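Local structure of neuraminidase (Influenza A virus, 4FVK) at residues Trp343-Asp348 with Gln357-Phe362; Leu41-Arg46 with Ile61-Ser66; Val25-Gly30 with Thr361-Asn366. The protein forms a tetrameric, calcium-binding six-bladed beta-propeller of the influenza neuraminidase family, to which removal of terminal sialic acid from glycoconjugates is tentatively assigned. All coordinates share one frame; numbering follows the deposited sequence.

Contact 1. Residues Trp343-Asp348 with Gln357-Phe362; sequences WLEIED and QELSTF. With ZN (zinc ion), chain E.
Ile346 and Ser360 meet in the tightest part of this contact, on the face of the sheet that also carries Leu344 and Glu358. The terminal CD1 of Ile346 lies 3.5 Å from Ser360 CB, closer than carbons usually settle. Ser360 OG is held between its own backbone N and carbonyl carbon (chi1 67°), from where it adds a weak hydrogen bond of 3.4 Å to Leu344 O. Leu344 O also accepts Ser360 N at 2.9 Å. Further backbone bonds join Leu344 N to Ser360 O and link Ile346 with Glu358 in both directions. This ladder is the beta hairpin of strands 341-349 and 355-365, the two inner strands of a four-stranded antiparallel blade of the six-bladed propeller. On the opposite face Leu359 CD2 touches the Trp343 ring obliquely, 3.8 Å from CE3, and also meets Glu345 CG; Tyr48 and Val49 of strand 47-51 pack against the indole. Towards the turn the contact becomes more polar and reaches the surface at Gln357, which is partly exposed. Gln357 lies alongside Glu345 and Glu347, and Glu347 OE2 comes within 3.2 Å of Gln357 CG, yet Glu345 and Glu347 form salt bridges to Arg323 and Arg320, respectively, of strand 320-327. The side-chain end of Glu358 leads away from the hairpin: it bends at chi2 (-64°), and OE1 binds a zinc ion at 2.0 Å. Ser91 is the other protein residue of the site. Three waters also coordinate the metal, and one donates a hydrogen bond to Glu358 OE2, 3.2 Å away.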
ATOM      1  N   TRP A 343       1.789 -18.742  18.692  1.00 16.08           N
ATOM      2  CA  TRP A 343       1.552 -17.327  18.902  1.00 16.74           C
ATOM      3  C   TRP A 343       1.160 -17.191  20.352  1.00 16.74           C
ATOM      4  O   TRP A 343       0.678 -18.132  20.948  1.00 15.53           O
ATOM      5  CB  TRP A 343       0.450 -16.783  17.955  1.00 14.03           C
ATOM      6  CG  TRP A 343      -0.786 -17.589  17.948  1.00 14.63           C
ATOM      7  CD1 TRP A 343      -1.169 -18.510  17.002  1.00 14.60           C
ATOM      8  CD2 TRP A 343      -1.840 -17.551  18.925  1.00 14.15           C
ATOM      9  NE1 TRP A 343      -2.405 -19.055  17.348  1.00 14.99           N
ATOM     10  CE2 TRP A 343      -2.830 -18.476  18.516  1.00 14.85           C
ATOM     11  CE3 TRP A 343      -2.047 -16.817  20.092  1.00 14.77           C
ATOM     12  CZ2 TRP A 343      -3.993 -18.683  19.237  1.00 16.70           C
ATOM     13  CZ3 TRP A 343      -3.195 -17.034  20.819  1.00 16.14           C
ATOM     14  CH2 TRP A 343      -4.156 -17.967  20.394  1.00 17.35           C
ATOM     15  N   LEU A 344       1.364 -16.013  20.913  1.00 18.14           N
ATOM     16  CA  LEU A 344       1.157 -15.816  22.326  1.00 20.11           C
ATOM     17  C   LEU A 344       0.726 -14.377  22.543  1.00 20.32           C
ATOM     18  O   LEU A 344       1.365 -13.464  22.026  1.00 20.28           O
ATOM     19  CB  LEU A 344       2.471 -16.078  23.060  1.00 18.49           C
ATOM     20  CG  LEU A 344       2.562 -15.609  24.514  1.00 21.70           C
ATOM     21  CD1 LEU A 344       1.604 -16.381  25.373  1.00 21.83           C
ATOM     22  CD2 LEU A 344       4.032 -15.735  25.079  1.00 23.56           C
ATOM     23  N   GLU A 345      -0.339 -14.161  23.306  1.00 20.23           N
ATOM     24  CA  GLU A 345      -0.705 -12.794  23.649  1.00 21.01           C
ATOM     25  C   GLU A 345       0.179 -12.204  24.731  1.00 24.35           C
ATOM     26  O   GLU A 345       0.378 -12.799  25.794  1.00 24.31           O
ATOM     27  CB  GLU A 345      -2.132 -12.688  24.118  1.00 20.06           C
ATOM     28  CG  GLU A 345      -3.193 -12.864  23.060  1.00 21.73           C
ATOM     29  CD  GLU A 345      -4.569 -12.833  23.689  1.00 22.16           C
ATOM     30  OE1 GLU A 345      -4.638 -13.108  24.907  1.00 23.53           O
ATOM     31  OE2 GLU A 345      -5.571 -12.552  22.994  1.00 20.91           O
ATOM     32  N   ILE A 346       0.678 -11.005  24.460  1.00 21.61           N
ATOM     33  CA  ILE A 346       1.408 -10.241  25.454  1.00 22.83           C
ATOM     34  C   ILE A 346       0.484  -9.120  25.897  1.00 23.89           C
ATOM     35  O   ILE A 346      -0.146  -8.452  25.070  1.00 21.99           O
ATOM     36  CB  ILE A 346       2.730  -9.708  24.898  1.00 21.21           C
ATOM     37  CG1 ILE A 346       3.809 -10.785  24.985  1.00 26.31           C
ATOM     38  CG2 ILE A 346       3.240  -8.585  25.757  1.00 26.22           C
ATOM     39  CD1 ILE A 346       3.750 -11.826  23.952  1.00 25.60           C
ATOM     40  N   GLU A 347       0.357  -8.923  27.196  1.00 35.37           N
ATOM     41  CA  GLU A 347      -0.624  -7.952  27.661  1.00 37.06           C
ATOM     42  C   GLU A 347       0.021  -6.656  28.125  1.00 37.91           C
ATOM     43  O   GLU A 347       0.975  -6.662  28.891  1.00 40.01           O
ATOM     44  CB  GLU A 347      -1.529  -8.546  28.737  1.00 39.86           C
ATOM     45  CG  GLU A 347      -2.963  -8.701  28.271  1.00 44.14           C
ATOM     46  CD  GLU A 347      -3.433 -10.135  28.303  1.00 43.88           C
ATOM     47  OE1 GLU A 347      -3.392 -10.741  29.395  1.00 45.74           O
ATOM     48  OE2 GLU A 347      -3.838 -10.654  27.239  1.00 40.22           O
ATOM     49  N   ASP A 348      -0.494  -5.541  27.630  1.00 29.63           N
ATOM     50  CA  ASP A 348       0.088  -4.248  27.950  1.00 31.82           C
ATOM     51  C   ASP A 348      -0.996  -3.333  28.487  1.00 31.71           C
ATOM     52  O   ASP A 348      -2.105  -3.291  27.961  1.00 31.44           O
ATOM     53  CB  ASP A 348       0.718  -3.621  26.704  1.00 29.31           C
ATOM     54  CG  ASP A 348       1.601  -4.598  25.936  1.00 33.43           C
ATOM     55  OD1 ASP A 348       2.687  -4.959  26.450  1.00 31.39           O
ATOM     56  OD2 ASP A 348       1.211  -4.993  24.810  1.00 32.02           O
ATOM     57  N   GLN A 357      -3.962  -6.564  24.039  1.00 25.93           N
ATOM     58  CA  GLN A 357      -3.251  -7.812  23.726  1.00 26.60           C
ATOM     59  C   GLN A 357      -2.550  -7.616  22.408  1.00 24.64           C
ATOM     60  O   GLN A 357      -3.162  -7.128  21.462  1.00 22.82           O
ATOM     61  CB  GLN A 357      -4.232  -8.975  23.476  1.00 26.82           C
ATOM     62  CG  GLN A 357      -5.150  -9.379  24.605  1.00 29.53           C
ATOM     63  CD  GLN A 357      -6.275  -8.423  24.831  1.00 31.47           C
ATOM     64  OE1 GLN A 357      -7.002  -8.039  23.896  1.00 29.12           O
ATOM     65  NE2 GLN A 357      -6.450  -8.029  26.089  1.00 33.00           N
ATOM     66  N   GLU A 358      -1.288  -8.016  22.326  1.00 23.17           N
ATOM     67  CA  GLU A 358      -0.567  -8.028  21.057  1.00 23.27           C
ATOM     68  C   GLU A 358       0.102  -9.378  20.905  1.00 24.24           C
ATOM     69  O   GLU A 358       0.677  -9.902  21.869  1.00 25.00           O
ATOM     70  CB  GLU A 358       0.476  -6.909  20.995  1.00 23.12           C
ATOM     71  CG  GLU A 358      -0.071  -5.535  20.615  1.00 26.05           C
ATOM     72  CD  GLU A 358      -0.655  -5.482  19.187  1.00 26.84           C
ATOM     73  OE1 GLU A 358      -1.558  -4.661  18.938  1.00 23.36           O
ATOM     74  OE2 GLU A 358      -0.183  -6.235  18.310  1.00 27.44           O
ATOM     75  N   LEU A 359       0.056  -9.944  19.708  1.00 19.58           N
ATOM     76  CA  LEU A 359       0.668 -11.256  19.477  1.00 21.52           C
ATOM     77  C   LEU A 359       2.180 -11.224  19.282  1.00 22.76           C
ATOM     78  O   LEU A 359       2.700 -10.414  18.525  1.00 21.22           O
ATOM     79  CB  LEU A 359       0.037 -11.928  18.251  1.00 20.72           C
ATOM     80  CG  LEU A 359      -1.464 -12.257  18.297  1.00 19.42           C
ATOM     81  CD1 LEU A 359      -1.843 -13.032  17.060  1.00 17.82           C
ATOM     82  CD2 LEU A 359      -1.789 -13.085  19.561  1.00 19.05           C
ATOM     83  N   SER A 360       2.876 -12.130  19.966  1.00 24.40           N
ATOM     84  CA  SER A 360       4.234 -12.475  19.599  1.00 24.80           C
ATOM     85  C   SER A 360       4.207 -13.875  18.993  1.00 23.35           C
ATOM     86  O   SER A 360       3.289 -14.660  19.250  1.00 22.04           O
ATOM     87  CB  SER A 360       5.153 -12.464  20.821  1.00 26.05           C
ATOM     88  OG  SER A 360       4.768 -13.519  21.693  1.00 28.58           O
ATOM     89  N   THR A 361       5.200 -14.180  18.169  1.00 23.31           N
ATOM     90  CA  THR A 361       5.305 -15.513  17.584  1.00 23.59           C
ATOM     91  C   THR A 361       6.673 -16.108  17.880  1.00 24.30           C
ATOM     92  O   THR A 361       7.686 -15.411  17.793  1.00 24.62           O
ATOM     93  CB  THR A 361       5.063 -15.507  16.073  1.00 21.77           C
ATOM     94  OG1 THR A 361       6.042 -14.674  15.412  1.00 24.31           O
ATOM     95  CG2 THR A 361       3.644 -14.999  15.759  1.00 22.83           C
ATOM     96  N   PHE A 362       6.688 -17.391  18.234  1.00 19.87           N
ATOM     97  CA  PHE A 362       7.912 -18.127  18.533  1.00 19.40           C
ATOM     98  C   PHE A 362       7.941 -19.382  17.671  1.00 20.23           C
ATOM     99  O   PHE A 362       6.915 -20.008  17.474  1.00 19.95           O
ATOM    100  CB  PHE A 362       7.926 -18.540  20.004  1.00 19.94           C
ATOM    101  CG  PHE A 362       8.233 -17.419  20.962  1.00 20.88           C
ATOM    102  CD1 PHE A 362       7.260 -16.486  21.312  1.00 20.70           C
ATOM    103  CD2 PHE A 362       9.492 -17.305  21.522  1.00 22.08           C
ATOM    104  CE1 PHE A 362       7.551 -15.456  22.203  1.00 21.39           C
ATOM    105  CE2 PHE A 362       9.794 -16.283  22.416  1.00 22.85           C
ATOM    106  CZ  PHE A 362       8.834 -15.363  22.762  1.00 22.69           C
TER
HETATM  107 ZN    ZN E 502      -2.149  -4.634  17.053  1.00 14.38          ZN
HETATM  108  O   HOH W   1      -2.694  -6.515  16.305  1.00 40.55           O
HETATM  109  O   HOH W   2      -0.582  -3.580  16.193  1.00 40.55           O
HETATM  110  O   HOH W   3      -3.577  -3.447  17.909  1.00 30.00           O

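Contact 2. Residues Leu41-Arg46 with Ile61-Ser66; sequences LILSRR and IAYGLS
An antiparallel strand pairing joins Leu41-Arg46, on strand 42-44, to Ile61-Ser66, on strand 56-67, just where the first segment turns a corner after Ser44. It borders a zinc site: Ser91, a zinc ligand, bonds to Ile42, and the Leu41 side chain comes within about 4 Å of the bound zinc (nearest atoms). Ile42 lies across from Leu65 and Ser44 across from Ala62, so 61-66 carries one extra residue, a beta bulge in which Tyr63 and Gly64 both lie opposite Leu43. Backbone bonds run on through it, Tyr63 N reaching Leu43 O at 3.0 Å, and Leu41 N is received by the hydroxyl of Ser66, 3.1 Å from OG, which also bonds to Pro38 O. The tyrosine ring, turned back over the neighbouring strand (chi1 70°), is covered on both faces. Leu43 CB makes a CH-pi contact 3.9 Å from the ring centroid, while on the opposite face the Arg45 guanidinium lies flat, within 10° of the ring plane. On the other side of the sheet Ile42 CG2 packs 3.6 Å from Ala62 CB. The guanidinium is both salt-bridged to Glu77 and stacked in an off-centre cation-pi contact on Tyr63, which would probably restrict the rotation of both groups.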
ATOM      1  N   LEU A  41      -5.174   2.793  15.168  1.00 25.66           N
ATOM      2  CA  LEU A  41      -4.878   1.396  15.363  1.00 24.08           C
ATOM      3  C   LEU A  41      -6.180   0.655  15.641  1.00 22.51           C
ATOM      4  O   LEU A  41      -6.959   1.080  16.467  1.00 23.30           O
ATOM      5  CB  LEU A  41      -3.907   1.234  16.533  1.00 23.74           C
ATOM      6  CG  LEU A  41      -3.024   0.002  16.457  1.00 25.66           C
ATOM      7  CD1 LEU A  41      -2.042   0.200  15.310  1.00 23.97           C
ATOM      8  CD2 LEU A  41      -2.299  -0.214  17.786  1.00 25.24           C
ATOM      9  N   ILE A  42      -6.416  -0.442  14.942  1.00 21.72           N
ATOM     10  CA  ILE A  42      -7.512  -1.338  15.297  1.00 22.11           C
ATOM     11  C   ILE A  42      -7.082  -2.207  16.493  1.00 23.81           C
ATOM     12  O   ILE A  42      -6.067  -2.906  16.423  1.00 20.81           O
ATOM     13  CB  ILE A  42      -7.840  -2.256  14.120  1.00 20.48           C
ATOM     14  CG1 ILE A  42      -7.979  -1.443  12.826  1.00 22.86           C
ATOM     15  CG2 ILE A  42      -9.062  -3.064  14.414  1.00 22.87           C
ATOM     16  CD1 ILE A  42      -8.105  -2.310  11.589  1.00 22.07           C
ATOM     17  N   LEU A  43      -7.823  -2.139  17.594  1.00 19.73           N
ATOM     18  CA  LEU A  43      -7.510  -2.933  18.788  1.00 21.64           C
ATOM     19  C   LEU A  43      -8.191  -4.275  18.603  1.00 21.31           C
ATOM     20  O   LEU A  43      -9.334  -4.314  18.139  1.00 20.49           O
ATOM     21  CB  LEU A  43      -8.087  -2.290  20.050  1.00 21.51           C
ATOM     22  CG  LEU A  43      -7.448  -1.024  20.597  1.00 25.35           C
ATOM     23  CD1 LEU A  43      -5.984  -1.321  20.909  1.00 25.09           C
ATOM     24  CD2 LEU A  43      -7.596   0.153  19.614  1.00 22.52           C
ATOM     25  N   SER A  44      -7.518  -5.359  18.984  1.00 19.58           N
ATOM     26  CA  SER A  44      -7.992  -6.678  18.610  1.00 20.61           C
ATOM     27  C   SER A  44      -8.100  -7.677  19.768  1.00 22.17           C
ATOM     28  O   SER A  44      -7.423  -7.547  20.781  1.00 22.42           O
ATOM     29  CB  SER A  44      -7.060  -7.250  17.566  1.00 19.22           C
ATOM     30  OG  SER A  44      -5.800  -7.487  18.127  1.00 20.35           O
ATOM     31  N   ARG A  45      -8.940  -8.693  19.598  1.00 22.96           N
ATOM     32  CA  ARG A  45      -9.027  -9.778  20.586  1.00 21.28           C
ATOM     33  C   ARG A  45      -9.219 -11.059  19.786  1.00 21.19           C
ATOM     34  O   ARG A  45      -9.514 -10.996  18.593  1.00 19.36           O
ATOM     35  CB  ARG A  45     -10.196  -9.552  21.550  1.00 23.36           C
ATOM     36  CG  ARG A  45     -11.541  -9.399  20.826  1.00 26.79           C
ATOM     37  CD  ARG A  45     -12.727  -9.301  21.788  1.00 29.73           C
ATOM     38  NE  ARG A  45     -12.566  -8.218  22.757  1.00 33.53           N
ATOM     39  CZ  ARG A  45     -13.558  -7.440  23.184  1.00 36.34           C
ATOM     40  NH1 ARG A  45     -14.795  -7.627  22.718  1.00 36.28           N
ATOM     41  NH2 ARG A  45     -13.307  -6.469  24.063  1.00 33.90           N
ATOM     42  N   ARG A  46      -9.028 -12.211  20.419  1.00 20.79           N
ATOM     43  CA  ARG A  46      -9.234 -13.482  19.737  1.00 20.70           C
ATOM     44  C   ARG A  46      -8.423 -13.553  18.439  1.00 20.67           C
ATOM     45  O   ARG A  46      -8.852 -14.100  17.435  1.00 19.74           O
ATOM     46  CB  ARG A  46     -10.741 -13.733  19.533  1.00 22.81           C
ATOM     47  CG  ARG A  46     -11.519 -13.504  20.853  1.00 25.66           C
ATOM     48  CD  ARG A  46     -12.933 -14.086  20.876  1.00 27.26           C
ATOM     49  NE  ARG A  46     -13.912 -13.234  20.203  1.00 33.41           N
ATOM     50  CZ  ARG A  46     -14.681 -12.321  20.806  1.00 35.04           C
ATOM     51  NH1 ARG A  46     -14.592 -12.106  22.116  1.00 36.01           N
ATOM     52  NH2 ARG A  46     -15.550 -11.623  20.087  1.00 30.60           N
ATOM     53  N   ILE A  61     -10.588 -10.444  15.691  1.00 16.26           N
ATOM     54  CA  ILE A  61     -11.824  -9.708  15.853  1.00 18.03           C
ATOM     55  C   ILE A  61     -11.501  -8.281  16.330  1.00 18.57           C
ATOM     56  O   ILE A  61     -10.869  -8.093  17.354  1.00 17.35           O
ATOM     57  CB  ILE A  61     -12.765 -10.403  16.888  1.00 19.58           C
ATOM     58  CG1 ILE A  61     -12.908 -11.910  16.601  1.00 19.60           C
ATOM     59  CG2 ILE A  61     -14.148  -9.749  16.917  1.00 19.57           C
ATOM     60  CD1 ILE A  61     -13.381 -12.260  15.165  1.00 16.83           C
ATOM     61  N   ALA A  62     -11.922  -7.280  15.572  1.00 17.39           N
ATOM     62  CA  ALA A  62     -11.763  -5.891  15.968  1.00 18.54           C
ATOM     63  C   ALA A  62     -12.721  -5.522  17.089  1.00 19.07           C
ATOM     64  O   ALA A  62     -13.866  -5.919  17.057  1.00 21.81           O
ATOM     65  CB  ALA A  62     -12.054  -5.006  14.783  1.00 18.56           C
ATOM     66  N   TYR A  63     -12.298  -4.721  18.054  1.00 20.70           N
ATOM     67  CA  TYR A  63     -13.274  -4.218  19.007  1.00 23.04           C
ATOM     68  C   TYR A  63     -13.196  -2.719  19.220  1.00 23.31           C
ATOM     69  O   TYR A  63     -14.012  -2.167  19.957  1.00 24.10           O
ATOM     70  CB  TYR A  63     -13.186  -4.951  20.360  1.00 24.13           C
ATOM     71  CG  TYR A  63     -11.939  -4.647  21.166  1.00 22.40           C
ATOM     72  CD1 TYR A  63     -10.812  -5.450  21.052  1.00 22.26           C
ATOM     73  CD2 TYR A  63     -11.895  -3.577  22.055  1.00 22.86           C
ATOM     74  CE1 TYR A  63      -9.657  -5.200  21.800  1.00 22.22           C
ATOM     75  CE2 TYR A  63     -10.734  -3.308  22.811  1.00 23.87           C
ATOM     76  CZ  TYR A  63      -9.626  -4.137  22.668  1.00 23.45           C
ATOM     77  OH  TYR A  63      -8.477  -3.915  23.388  1.00 24.34           O
ATOM     78  N   GLY A  64     -12.216  -2.071  18.584  1.00 24.99           N
ATOM     79  CA  GLY A  64     -12.070  -0.623  18.673  1.00 22.91           C
ATOM     80  C   GLY A  64     -10.989   0.014  17.797  1.00 25.45           C
ATOM     81  O   GLY A  64     -10.136  -0.657  17.196  1.00 22.76           O
ATOM     82  N   LEU A  65     -11.036   1.337  17.713  1.00 25.68           N
ATOM     83  CA  LEU A  65     -10.073   2.080  16.937  1.00 26.13           C
ATOM     84  C   LEU A  65      -9.590   3.212  17.819  1.00 27.75           C
ATOM     85  O   LEU A  65     -10.394   3.937  18.385  1.00 27.77           O
ATOM     86  CB  LEU A  65     -10.721   2.621  15.656  1.00 27.25           C
ATOM     87  CG  LEU A  65      -9.768   3.246  14.631  1.00 27.16           C
ATOM     88  CD1 LEU A  65      -8.786   2.227  14.050  1.00 24.54           C
ATOM     89  CD2 LEU A  65     -10.570   3.940  13.516  1.00 29.18           C
ATOM     90  N   SER A  66      -8.273   3.354  17.937  1.00 25.72           N
ATOM     91  CA  SER A  66      -7.677   4.368  18.802  1.00 27.57           C
ATOM     92  C   SER A  66      -7.605   5.744  18.133  1.00 28.45           C
ATOM     93  O   SER A  66      -7.562   5.860  16.902  1.00 26.35           O
ATOM     94  CB  SER A  66      -6.241   3.972  19.137  1.00 26.46           C
ATOM     95  OG  SER A  66      -5.463   4.065  17.952  1.00 26.34           O
TER
HETATM   96  O   HOH W   4      -6.147  -5.260  22.174  1.00 40.55           O

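Contact 3. Residues Val25-Gly30 with Thr361-Asn366; sequences VPTHRG and TFCGIN
The Phe362 ring receives Pro26 on one face: proline CB makes a CH-pi contact 3.9 Å from the ring centroid, offset toward the rim, while the ring also meets that of Phe342 in a near-parallel orientation. The second flat group, the imidazole of His28, is approached at its edge and in its plane by Thr361 OG1, which is hydrogen-bonded to His28 ND1 at 3.1 Å. The same hydroxyl pairs with Thr27 OG1 at 2.6 Å, so two consecutive side chains of segment 25-30 grip a single threonine oxygen. A chi1 of 61° brings the Thr361 hydroxyl within reach of both. The Thr361 carbonyl is doubly used as well. Thr27 N reaches Thr361 O at 2.8 Å, and His28 N approaches this oxygen from the same face of the carbonyl plane at 3.3 Å. Two consecutive residues facing one define a classic beta bulge, beyond which regular antiparallel pairing resumes, Pro26 with Phe362 and then Val25 with Cys363. Apolar packing follows along the strands: Val25 CG2 lies 3.7 Å from Ile365 CG2, the two side chains crossing at about a right angle, and Thr27 CG2 sits 3.8 Å from Cys363 SG, whose disulfide to Cys341 ties in the next strand. Val25, Thr27 and His28 also pack on Met129, Val136 and Ile99 of a neighbouring subunit. In the blade as a whole, strand 23-26 from the N-terminal part of the chain completes a sheet whose other strands come from the C-terminal part, the ring closure typical of beta-propellers.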
ATOM      1  N   VAL A  25      12.610 -19.694  19.572  1.00 25.33           N
ATOM      2  CA  VAL A  25      13.065 -18.326  19.369  1.00 25.85           C
ATOM      3  C   VAL A  25      11.916 -17.476  18.842  1.00 24.00           C
ATOM      4  O   VAL A  25      11.095 -17.951  18.071  1.00 22.21           O
ATOM      5  CB  VAL A  25      14.248 -18.259  18.373  1.00 25.89           C
ATOM      6  CG1 VAL A  25      15.491 -18.903  18.973  1.00 28.54           C
ATOM      7  CG2 VAL A  25      13.867 -18.927  17.049  1.00 26.03           C
ATOM      8  N   PRO A  26      11.862 -16.208  19.260  1.00 23.93           N
ATOM      9  CA  PRO A  26      10.807 -15.322  18.784  1.00 22.67           C
ATOM     10  C   PRO A  26      11.131 -14.876  17.379  1.00 23.78           C
ATOM     11  O   PRO A  26      12.264 -14.451  17.097  1.00 23.42           O
ATOM     12  CB  PRO A  26      10.861 -14.150  19.763  1.00 24.36           C
ATOM     13  CG  PRO A  26      12.236 -14.145  20.299  1.00 24.48           C
ATOM     14  CD  PRO A  26      12.761 -15.549  20.223  1.00 24.78           C
ATOM     15  N   THR A  27      10.160 -15.045  16.494  1.00 26.21           N
ATOM     16  CA  THR A  27      10.278 -14.558  15.144  1.00 27.23           C
ATOM     17  C   THR A  27       9.623 -13.192  15.047  1.00 25.57           C
ATOM     18  O   THR A  27       9.929 -12.413  14.144  1.00 27.61           O
ATOM     19  CB  THR A  27       9.663 -15.532  14.139  1.00 28.21           C
ATOM     20  OG1 THR A  27       8.257 -15.669  14.404  1.00 31.16           O
ATOM     21  CG2 THR A  27      10.339 -16.887  14.270  1.00 27.59           C
ATOM     22  N   HIS A  28       8.745 -12.892  15.995  1.00 26.59           N
ATOM     23  CA  HIS A  28       8.167 -11.552  16.095  1.00 26.54           C
ATOM     24  C   HIS A  28       7.825 -11.288  17.532  1.00 27.03           C
ATOM     25  O   HIS A  28       7.066 -12.052  18.135  1.00 28.93           O
ATOM     26  CB  HIS A  28       6.865 -11.422  15.273  1.00 26.07           C
ATOM     27  CG  HIS A  28       7.057 -11.578  13.799  1.00 26.30           C
ATOM     28  ND1 HIS A  28       6.924 -12.788  13.155  1.00 27.76           N
ATOM     29  CD2 HIS A  28       7.361 -10.671  12.840  1.00 27.08           C
ATOM     30  CE1 HIS A  28       7.155 -12.625  11.864  1.00 26.84           C
ATOM     31  NE2 HIS A  28       7.418 -11.348  11.646  1.00 27.91           N
ATOM     32  N   ARG A  29       8.338 -10.201  18.090  1.00 28.36           N
ATOM     33  CA  ARG A  29       7.814  -9.734  19.365  1.00 31.86           C
ATOM     34  C   ARG A  29       6.521  -9.011  19.034  1.00 32.22           C
ATOM     35  O   ARG A  29       6.267  -8.698  17.864  1.00 35.05           O
ATOM     36  CB  ARG A  29       8.823  -8.824  20.065  1.00 34.90           C
ATOM     37  CG  ARG A  29      10.127  -9.569  20.399  1.00 35.95           C
ATOM     38  CD  ARG A  29      11.156  -8.682  21.085  1.00 43.16           C
ATOM     39  NE  ARG A  29      10.986  -8.663  22.535  1.00 39.57           N
ATOM     40  CZ  ARG A  29      11.940  -8.331  23.390  1.00 39.50           C
ATOM     41  NH1 ARG A  29      13.145  -8.007  22.943  1.00 40.22           N
ATOM     42  NH2 ARG A  29      11.694  -8.337  24.693  1.00 43.18           N
ATOM     43  N   GLY A  30       5.683  -8.739  20.019  1.00 28.21           N
ATOM     44  CA  GLY A  30       4.461  -8.008  19.695  1.00 28.15           C
ATOM     45  C   GLY A  30       4.821  -6.552  19.473  1.00 27.95           C
ATOM     46  O   GLY A  30       5.844  -6.101  19.980  1.00 28.22           O
ATOM     47  N   THR A 361       5.200 -14.180  18.169  1.00 23.31           N
ATOM     48  CA  THR A 361       5.305 -15.513  17.584  1.00 23.59           C
ATOM     49  C   THR A 361       6.673 -16.108  17.880  1.00 24.30           C
ATOM     50  O   THR A 361       7.686 -15.411  17.793  1.00 24.62           O
ATOM     51  CB  THR A 361       5.063 -15.507  16.073  1.00 21.77           C
ATOM     52  OG1 THR A 361       6.042 -14.674  15.412  1.00 24.31           O
ATOM     53  CG2 THR A 361       3.644 -14.999  15.759  1.00 22.83           C
ATOM     54  N   PHE A 362       6.688 -17.391  18.234  1.00 19.87           N
ATOM     55  CA  PHE A 362       7.912 -18.127  18.533  1.00 19.40           C
ATOM     56  C   PHE A 362       7.941 -19.382  17.671  1.00 20.23           C
ATOM     57  O   PHE A 362       6.915 -20.008  17.474  1.00 19.95           O
ATOM     58  CB  PHE A 362       7.926 -18.540  20.004  1.00 19.94           C
ATOM     59  CG  PHE A 362       8.233 -17.419  20.962  1.00 20.88           C
ATOM     60  CD1 PHE A 362       7.260 -16.486  21.312  1.00 20.70           C
ATOM     61  CD2 PHE A 362       9.492 -17.305  21.522  1.00 22.08           C
ATOM     62  CE1 PHE A 362       7.551 -15.456  22.203  1.00 21.39           C
ATOM     63  CE2 PHE A 362       9.794 -16.283  22.416  1.00 22.85           C
ATOM     64  CZ  PHE A 362       8.834 -15.363  22.762  1.00 22.69           C
ATOM     65  N   CYS A 363       9.102 -19.763  17.149  1.00 26.67           N
ATOM     66  CA  CYS A 363       9.197 -21.036  16.418  1.00 27.85           C
ATOM     67  C   CYS A 363      10.201 -22.010  17.063  1.00 27.28           C
ATOM     68  O   CYS A 363      11.155 -21.593  17.703  1.00 28.25           O
ATOM     69  CB  CYS A 363       9.529 -20.807  14.933  1.00 27.93           C
ATOM     70  SG  CYS A 363       8.210 -19.968  13.972  1.00 32.50           S
ATOM     71  N   GLY A 364       9.975 -23.305  16.898  1.00 26.11           N
ATOM     72  CA  GLY A 364      10.885 -24.302  17.431  1.00 28.14           C
ATOM     73  C   GLY A 364      12.159 -24.371  16.602  1.00 30.06           C
ATOM     74  O   GLY A 364      12.117 -24.220  15.385  1.00 30.24           O
ATOM     75  N   ILE A 365      13.301 -24.581  17.244  1.00 27.42           N
ATOM     76  CA  ILE A 365      14.521 -24.873  16.480  1.00 30.89           C
ATOM     77  C   ILE A 365      15.212 -26.115  17.045  1.00 30.50           C
ATOM     78  O   ILE A 365      15.040 -26.428  18.219  1.00 30.93           O
ATOM     79  CB  ILE A 365      15.517 -23.667  16.391  1.00 30.75           C
ATOM     80  CG1 ILE A 365      16.322 -23.501  17.680  1.00 31.96           C
ATOM     81  CG2 ILE A 365      14.810 -22.356  15.971  1.00 28.88           C
ATOM     82  CD1 ILE A 365      15.582 -22.899  18.811  1.00 31.49           C
ATOM     83  N   ASN A 366      15.974 -26.813  16.208  1.00 39.65           N
ATOM     84  CA  ASN A 366      16.652 -28.057  16.596  1.00 41.59           C
ATOM     85  C   ASN A 366      17.925 -27.840  17.411  1.00 44.51           C
ATOM     86  O   ASN A 366      18.448 -28.758  18.034  1.00 48.18           O
ATOM     87  CB  ASN A 366      16.988 -28.878  15.350  1.00 40.69           C
ATOM     88  CG  ASN A 366      18.038 -28.204  14.477  1.00 44.89           C
ATOM     89  OD1 ASN A 366      18.771 -27.324  14.925  1.00 44.81           O
ATOM     90  ND2 ASN A 366      18.117 -28.622  13.221  1.00 47.53           N
TER

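From the N terminus, the chain first lays down strand 23-26, which stays one half of contact 3 until residues 361-366 return to close a loop of some 330 residues around nearly the whole propeller. Contact 2 is nested inside that loop, closing a short excursion between 41-46 and 61-66 in a different sheet. Contact 1 closes next, across the turn of a hairpin, and contact 3 closes last on the continuation of the same strand, sharing Thr361 and Phe362. Contacts 1 and 3 therefore join three neighbouring strands of one blade, with Ser360 packing against the backbone of 28-30. The Gln357 side chain packs near Ser44 and Arg45 of contact 2, which stays clear of contact 3.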